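Local coordinates for protein SM80.1 Vicilin (Solanum melongena, PDB 5VF5) that probably serves as a seed storage globulin of the 7S vicilin family, a bicupin that binds a copper ion in this crystal, at residues V268-G273 with G311-G316. Sequence-based numbering, arbitrary orientation. Where two conformers were deposited one is given.
Sequences VMVVEG and GNLNVG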
loop_
_atom_site.group_PDB
_atom_site.type_symbol
_atom_site.label_atom_id
_atom_site.label_comp_id
_atom_site.label_asym_id
_atom_site.label_seq_id
_atom_site.Cartn_x
_atom_site.Cartn_y
_atom_site.Cartn_z
ATOM N N VAL A 268 -2.875 -3.055 5.165
ATOM C CA VAL A 268 -3.841 -1.959 5.079
ATOM C C VAL A 268 -3.227 -0.681 5.588
ATOM O O VAL A 268 -2.739 -0.680 6.714
ATOM C CB VAL A 268 -5.089 -2.315 5.926
ATOM C CG1 VAL A 268 -6.069 -1.155 6.003
ATOM C CG2 VAL A 268 -5.714 -3.582 5.336
ATOM N N MET A 269 -3.175 0.361 4.782
ATOM C CA MET A 269 -2.709 1.695 5.302
ATOM C C MET A 269 -3.753 2.740 5.217
ATOM O O MET A 269 -4.528 2.902 4.254
ATOM C CB MET A 269 -1.514 2.310 4.580
ATOM C CG MET A 269 -1.009 3.624 5.249
ATOM S SD MET A 269 0.427 4.319 4.459
ATOM C CE MET A 269 -0.289 4.854 2.941
ATOM N N VAL A 270 -3.850 3.448 6.325
ATOM C CA VAL A 270 -4.894 4.451 6.488
ATOM C C VAL A 270 -4.482 5.705 5.752
ATOM O O VAL A 270 -3.370 6.192 5.918
ATOM C CB VAL A 270 -5.122 4.819 7.956
ATOM C CG1 VAL A 270 -6.254 5.805 8.105
ATOM C CG2 VAL A 270 -5.407 3.561 8.763
ATOM N N VAL A 271 -5.387 6.184 4.898
ATOM C CA VAL A 271 -5.180 7.423 4.131
ATOM C C VAL A 271 -5.974 8.610 4.672
ATOM O O VAL A 271 -5.497 9.721 4.518
ATOM C CB VAL A 271 -5.298 7.240 2.631
ATOM C CG1 VAL A 271 -4.261 6.216 2.193
ATOM C CG2 VAL A 271 -6.670 6.807 2.241
ATOM N N GLU A 272 -7.163 8.363 5.247
ATOM C CA GLU A 272 -8.054 9.405 5.772
ATOM C C GLU A 272 -8.762 8.892 6.987
ATOM O O GLU A 272 -9.182 7.738 6.986
ATOM C CB GLU A 272 -9.133 9.835 4.728
ATOM C CG GLU A 272 -8.562 10.553 3.517
ATOM C CD GLU A 272 -9.533 10.724 2.354
ATOM O OE1 GLU A 272 -10.756 10.723 2.565
ATOM O OE2 GLU A 272 -9.059 10.832 1.200
ATOM N N GLY A 273 -8.887 9.733 8.023
ATOM C CA GLY A 273 -9.733 9.398 9.139
ATOM C C GLY A 273 -9.148 8.474 10.174
ATOM O O GLY A 273 -7.920 8.266 10.234
ATOM N N GLY A 311 -7.560 -2.314 18.454
ATOM C CA GLY A 311 -6.858 -1.081 18.459
ATOM C C GLY A 311 -7.556 0.016 17.723
ATOM O O GLY A 311 -8.705 -0.121 17.270
ATOM N N ASN A 312 -6.812 1.089 17.577
ATOM C CA ASN A 312 -7.224 2.239 16.834
ATOM C C ASN A 312 -6.216 2.507 15.756
ATOM O O ASN A 312 -5.017 2.250 15.921
ATOM C CB ASN A 312 -7.435 3.415 17.814
ATOM C CG ASN A 312 -8.699 3.165 18.674
ATOM O OD1 ASN A 312 -8.644 2.457 19.687
ATOM N ND2 ASN A 312 -9.853 3.576 18.161
ATOM N N LEU A 313 -6.738 2.932 14.614
ATOM C CA LEU A 313 -5.951 3.277 13.468
ATOM C C LEU A 313 -6.100 4.733 13.066
ATOM O O LEU A 313 -7.223 5.247 12.974
ATOM C CB LEU A 313 -6.354 2.384 12.276
ATOM C CG LEU A 313 -5.989 0.930 12.389
ATOM C CD1 LEU A 313 -6.728 0.130 11.338
ATOM C CD2 LEU A 313 -4.472 0.768 12.254
ATOM N N ASN A 314 -4.967 5.358 12.776
ATOM C CA ASN A 314 -4.883 6.742 12.365
ATOM C C ASN A 314 -4.171 6.825 11.025
ATOM O O ASN A 314 -3.522 5.861 10.568
ATOM C CB ASN A 314 -4.002 7.538 13.354
ATOM C CG ASN A 314 -4.370 7.321 14.770
ATOM O OD1 ASN A 314 -3.479 7.126 15.632
ATOM N ND2 ASN A 314 -5.653 7.373 15.056
ATOM N N VAL A 315 -4.242 8.000 10.424
ATOM C CA VAL A 315 -3.607 8.233 9.134
ATOM C C VAL A 315 -2.126 7.812 9.161
ATOM O O VAL A 315 -1.386 8.178 10.060
ATOM C CB VAL A 315 -3.776 9.685 8.669
ATOM C CG1 VAL A 315 -2.893 9.971 7.459
ATOM C CG2 VAL A 315 -5.220 9.977 8.344
ATOM N N GLY A 316 -1.741 6.997 8.175
ATOM C CA GLY A 316 -0.364 6.526 8.011
ATOM C C GLY A 316 -0.038 5.231 8.760
ATOM O O GLY A 316 1.021 4.648 8.548
HETATM O O HOH W 1 -5.964 9.942 11.689
#
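The tight turn V315-G316, which leads from strand 307-313 into strand 318-321 of the second cupin domain, lies against V270 near the end of strand 265-272. The one direct backbone bond runs from G316 N to V270 O, at 2.9 Å and nearly straight (165° at the hydrogen). It lies at the end of the antiparallel pairing of strands 265-272 and 318-321, where V268 bonds L319 and V270 bonds D317. The torsions of V315 and G316 are those of a type II turn, and the positive phi of G316 (89°) is readily adopted by glycine. D317 steadies the turn from within, its OD2 taking the N-H of N314.

V270 points toward the turn. Its CB packs snugly against N314 O, 3.2 Å away. CG1, anti to the backbone N (chi1 -177°), reaches V315 CA at 3.7 Å, while CG2 meets L313 CB at 3.8 Å, the two side chains crossing obliquely. V315 meets backbone at the end of strand 265-272 as well as the V270 side chain: its CG2 touches G273 N at 3.7 Å and its CG1 comes within 3.9 Å of V271 O. Beside it, a water donates to G273 O at 3.0 Å and accepts from V315 N at 2.9 Å, bridging the two segments where they make no direct bond.

Strand 265-272 is itself kinked here, since V271 and E272 both face R338 in a classic beta bulge; E272 OE1 bonds N336 and forms a salt bridge with R338. G316 opens a G(X)5PXG run that passes through strand 318-321, consistent with the start of the second conserved motif of the cupin beta-barrel.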